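Local coordinates for protein endoglucanase (Humicola insolens, PDB 1DYS) that hydrolyses internal beta-1,4-glucosidic linkages in cellulose and related beta-glucans, as a family 6 endoglucanase acting in the recycling of plant biomass, at residues S273-E278 against C283-A288; T296-N299 against A305-W308. All coordinates share one frame; numbering follows the deposited sequence.

Contact 1: S273-E278 against C283-A288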
loop_
_atom_site.group_PDB
_atom_site.type_symbol
_atom_site.label_atom_id
_atom_site.label_comp_id
_atom_site.label_asym_id
_atom_site.label_seq_id
_atom_site.Cartn_x
_atom_site.Cartn_y
_atom_site.Cartn_z
ATOM N N SER A 273 -25.914 3.932 15.808
ATOM C CA SER A 273 -26.262 2.982 16.854
ATOM C C SER A 273 -25.918 1.546 16.503
ATOM O O SER A 273 -26.368 1.042 15.441
ATOM C CB SER A 273 -27.767 2.987 17.122
ATOM O OG SER A 273 -28.439 4.160 16.728
ATOM N N GLY A 274 -25.179 0.889 17.378
ATOM C CA GLY A 274 -24.860 -0.515 17.206
ATOM C C GLY A 274 -23.847 -0.907 16.178
ATOM O O GLY A 274 -23.644 -2.097 15.858
ATOM N N ALA A 275 -23.123 0.081 15.655
ATOM C CA ALA A 275 -22.150 -0.247 14.605
ATOM C C ALA A 275 -20.978 -1.025 15.158
ATOM O O ALA A 275 -20.348 -1.780 14.409
ATOM C CB ALA A 275 -21.695 1.008 13.879
ATOM N N ARG A 276 -20.603 -0.802 16.412
ATOM C CA ARG A 276 -19.453 -1.529 16.947
ATOM C C ARG A 276 -19.827 -2.211 18.258
ATOM O O ARG A 276 -20.550 -1.596 19.016
ATOM C CB ARG A 276 -18.376 -0.485 17.283
ATOM C CG ARG A 276 -17.709 0.084 16.036
ATOM C CD ARG A 276 -16.456 0.827 16.448
ATOM N NE ARG A 276 -16.769 2.175 16.904
ATOM C CZ ARG A 276 -15.816 3.112 17.014
ATOM N NH1 ARG A 276 -14.557 2.816 16.731
ATOM N NH2 ARG A 276 -16.178 4.312 17.445
ATOM N N SER A 277 -19.322 -3.415 18.530
ATOM C CA SER A 277 -19.558 -4.049 19.819
ATOM C C SER A 277 -18.364 -3.863 20.729
ATOM O O SER A 277 -18.394 -4.051 21.951
ATOM C CB SER A 277 -19.858 -5.548 19.602
ATOM O OG SER A 277 -18.869 -6.106 18.753
ATOM N N GLU A 278 -17.233 -3.461 20.134
ATOM C CA GLU A 278 -15.991 -3.215 20.845
ATOM C C GLU A 278 -15.464 -1.857 20.381
ATOM O O GLU A 278 -15.499 -1.588 19.173
ATOM C CB GLU A 278 -14.966 -4.304 20.564
ATOM C CG GLU A 278 -15.436 -5.742 20.622
ATOM C CD GLU A 278 -14.865 -6.542 21.773
ATOM O OE1 GLU A 278 -13.666 -6.362 22.076
ATOM O OE2 GLU A 278 -15.605 -7.355 22.378
ATOM N N CYS A 283 -12.103 -0.978 11.103
ATOM C CA CYS A 283 -12.096 -1.154 9.655
ATOM C C CYS A 283 -13.473 -1.058 9.042
ATOM O O CYS A 283 -14.338 -1.876 9.346
ATOM C CB CYS A 283 -11.468 -2.520 9.271
ATOM S SG CYS A 283 -11.305 -2.660 7.471
ATOM N N ASN A 284 -13.685 -0.058 8.215
ATOM C CA ASN A 284 -14.918 0.143 7.474
ATOM C C ASN A 284 -16.141 -0.125 8.359
ATOM O O ASN A 284 -17.011 -0.904 8.010
ATOM C CB ASN A 284 -14.919 -0.702 6.215
ATOM C CG ASN A 284 -13.748 -0.400 5.303
ATOM O OD1 ASN A 284 -13.310 0.753 5.146
ATOM N ND2 ASN A 284 -13.202 -1.454 4.716
ATOM N N VAL A 285 -16.164 0.612 9.460
ATOM C CA VAL A 285 -17.252 0.423 10.435
ATOM C C VAL A 285 -18.571 0.835 9.834
ATOM O O VAL A 285 -18.761 1.843 9.170
ATOM C CB VAL A 285 -16.905 1.134 11.756
ATOM C CG1 VAL A 285 -18.079 1.299 12.709
ATOM C CG2 VAL A 285 -15.751 0.376 12.366
ATOM N N ASN A 286 -19.576 -0.016 10.092
ATOM C CA ASN A 286 -20.905 0.260 9.528
ATOM C C ASN A 286 -21.966 -0.306 10.476
ATOM O O ASN A 286 -21.752 -1.314 11.134
ATOM C CB ASN A 286 -21.022 -0.305 8.129
ATOM C CG ASN A 286 -20.822 -1.817 8.132
ATOM O OD1 ASN A 286 -21.782 -2.597 8.202
ATOM N ND2 ASN A 286 -19.558 -2.242 8.104
ATOM N N PRO A 287 -23.092 0.384 10.524
ATOM C CA PRO A 287 -23.422 1.577 9.788
ATOM C C PRO A 287 -22.752 2.861 10.250
ATOM O O PRO A 287 -22.493 3.032 11.442
ATOM C CB PRO A 287 -24.944 1.842 9.978
ATOM C CG PRO A 287 -25.320 0.903 11.090
ATOM C CD PRO A 287 -24.192 -0.042 11.415
ATOM N N ALA A 288 -22.444 3.710 9.280
ATOM C CA ALA A 288 -21.857 5.019 9.628
ATOM C C ALA A 288 -22.362 6.097 8.669
ATOM O O ALA A 288 -22.855 5.809 7.578
ATOM C CB ALA A 288 -20.331 4.950 9.573
HETATM O O HOH W 1 -23.357 -3.278 13.138
HETATM O O HOH W 2 -19.035 -2.293 11.920
#
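A275 turns its methyl toward V285, N286 and P287, where the two limbs of the loop come closest. The apolar part is small: A275 CB lies 3.8 Å from V285 CG1, and P287, entered through a cis peptide bond, puts its ring CD 3.7 Å from A275 CB. The same methyl also packs closely on the P287 carbonyl, with A275 CB to P287 O at 3.3 Å. V285 holds CG1 anti to the backbone N (chi1 166°), and this branch touches both the A275 methyl and the aliphatic stem of R276, whose CG approaches V285 CG1 to 3.6 Å. The side chains of R276 and V285 run nearly perpendicular to each other. Past this stem the R276 chain bends, and its guanidinium goes to N222, N224 and the backbone O of Q281.

No direct hydrogen bond links the segments; water does the polar work. One water donates to both G274 O and N286 O, and a second donates to A275 O (2.9 Å) and accepts from N286 N (3.0 Å). N286 ND2 donates to N284 O at 2.9 Å, the acceptor lying almost exactly in the amide plane, and also bonds G320 O.

These limbs belong to the long loop between the antiparallel strands 270-271 and 288-289. R276 ties that loop to N222, a probable substrate-binding residue, and W282, just before C283, is likewise assigned to substrate binding, consistent with a loop bordering the cellulose-binding cleft.

Contact 2: T296-N299 against A305-W308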
loop_
_atom_site.group_PDB
_atom_site.type_symbol
_atom_site.label_atom_id
_atom_site.label_comp_id
_atom_site.label_asym_id
_atom_site.label_seq_id
_atom_site.Cartn_x
_atom_site.Cartn_y
_atom_site.Cartn_z
ATOM N N THR A 296 -16.231 26.032 13.308
ATOM C CA THR A 296 -15.515 26.453 14.499
ATOM C C THR A 296 -16.517 26.642 15.651
ATOM O O THR A 296 -16.121 26.897 16.787
ATOM C CB THR A 296 -14.724 27.756 14.326
ATOM O OG1 THR A 296 -15.583 28.748 13.720
ATOM C CG2 THR A 296 -13.520 27.652 13.409
ATOM N N ASN A 297 -17.790 26.409 15.358
ATOM C CA ASN A 297 -18.866 26.470 16.386
ATOM C C ASN A 297 -18.872 25.126 17.107
ATOM O O ASN A 297 -19.714 24.246 16.891
ATOM C CB ASN A 297 -20.185 26.676 15.658
ATOM C CG ASN A 297 -20.434 28.004 14.987
ATOM O OD1 ASN A 297 -19.895 29.063 15.330
ATOM N ND2 ASN A 297 -21.313 28.005 13.975
ATOM N N THR A 298 -17.886 24.896 17.961
ATOM C CA THR A 298 -17.672 23.633 18.633
ATOM C C THR A 298 -18.270 23.502 20.010
ATOM O O THR A 298 -18.324 22.423 20.615
ATOM C CB THR A 298 -16.135 23.383 18.739
ATOM O OG1 THR A 298 -15.610 24.354 19.650
ATOM C CG2 THR A 298 -15.513 23.541 17.365
ATOM N N ASN A 299 -18.645 24.653 20.592
ATOM C CA ASN A 299 -19.201 24.673 21.946
ATOM C C ASN A 299 -18.268 24.059 22.963
ATOM O O ASN A 299 -18.698 23.397 23.917
ATOM C CB ASN A 299 -20.550 23.939 21.927
ATOM C CG ASN A 299 -21.586 24.692 21.125
ATOM O OD1 ASN A 299 -22.312 24.117 20.312
ATOM N ND2 ASN A 299 -21.650 25.997 21.380
ATOM N N ALA A 305 -11.730 23.358 16.157
ATOM C CA ALA A 305 -12.629 23.126 15.032
ATOM C C ALA A 305 -12.994 21.658 14.885
ATOM O O ALA A 305 -12.262 20.765 15.332
ATOM C CB ALA A 305 -11.985 23.610 13.726
ATOM N N ILE A 306 -14.163 21.447 14.307
ATOM C CA ILE A 306 -14.542 20.109 13.843
ATOM C C ILE A 306 -14.092 20.115 12.388
ATOM O O ILE A 306 -14.293 21.115 11.697
ATOM C CB ILE A 306 -16.054 19.781 13.954
ATOM C CG1 ILE A 306 -16.345 19.592 15.442
ATOM C CG2 ILE A 306 -16.395 18.553 13.102
ATOM C CD1 ILE A 306 -17.774 19.682 15.912
ATOM N N VAL A 307 -13.309 19.124 11.957
ATOM C CA VAL A 307 -12.831 19.012 10.592
ATOM C C VAL A 307 -13.138 17.625 10.026
ATOM O O VAL A 307 -13.687 16.740 10.725
ATOM C CB VAL A 307 -11.283 19.250 10.520
ATOM C CG1 VAL A 307 -10.955 20.687 10.921
ATOM C CG2 VAL A 307 -10.603 18.227 11.432
ATOM N N TRP A 308 -12.930 17.409 8.732
ATOM C CA TRP A 308 -12.903 16.075 8.127
ATOM C C TRP A 308 -11.438 15.804 7.708
ATOM O O TRP A 308 -10.821 16.593 6.967
ATOM C CB TRP A 308 -13.786 15.867 6.914
ATOM C CG TRP A 308 -15.259 15.863 7.120
ATOM C CD1 TRP A 308 -15.935 16.204 8.240
ATOM C CD2 TRP A 308 -16.222 15.454 6.145
ATOM N NE1 TRP A 308 -17.303 16.029 8.038
ATOM C CE2 TRP A 308 -17.489 15.587 6.765
ATOM C CE3 TRP A 308 -16.138 14.997 4.819
ATOM C CZ2 TRP A 308 -18.653 15.292 6.040
ATOM C CZ3 TRP A 308 -17.289 14.709 4.123
ATOM C CH2 TRP A 308 -18.535 14.836 4.757
#
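The backbones of T296 and A305 come within 4.4 Å, CA to CA, where the loop before strand 303-307 passes alongside that strand; no hydrogen bond joins the two segments, though the backbone of I306 bonds T295, just before the first. At its middle the loop folds tightly: N297 is the centre of an inverse gamma turn, spanned by a weak bond from T298 N to T296 O.

Beyond this turn T298 brings its methyl back against the strand. CG2 rests 3.7 Å from A305 CA and 3.9 Å from I306 N, so it covers strand backbone more than it meets side chains. The touch with I306 CG1, at 4.5 Å from T298 CG2, is looser, as is that of T296 CG2 with A305 CB at 4.3 Å. With chi1 at 68°, T298 has OG1 lodged between its backbone N and carbonyl carbon while CG2 stays beside the N; one branch can therefore lie on the strand as the hydroxyl is shared between the carbonyl oxygens of V303 and N300, both within hydrogen-bonding distance of its single proton. The hydroxyl of this buried threonine is thus satisfied by its own loop and the strand's start, and T298 O is held by the hydroxyl of Y226.

Across the sheet A305 and V307 bond to I265 of parallel strand 262-266. The contact packs the loop leading into strand 303-307 against the strand itself, the last in chain order of the distorted alpha/beta barrel of glycoside hydrolase family 6.

In the fold
Both contacts are made by chain that turns back on itself, and they follow one another in sequence without touching; their centres lie about 23 Å apart. Contact 1 is the more peripheral, partly buried and joining two irregular limbs of one loop. Contact 2 sits nearer the middle of the chain, buried, with one partner a strand of the main parallel sheet. Water bridges carry the polar exchange at 273-278 with 283-288, while between 296-299 and 305-308 a threonine methyl rests on strand backbone, and the polar atoms of T298 are met mainly outside the two segments. Probable substrate-binding residues border contact 1; I306 of contact 2 stays about 12 Å from K310, side chain to side chain.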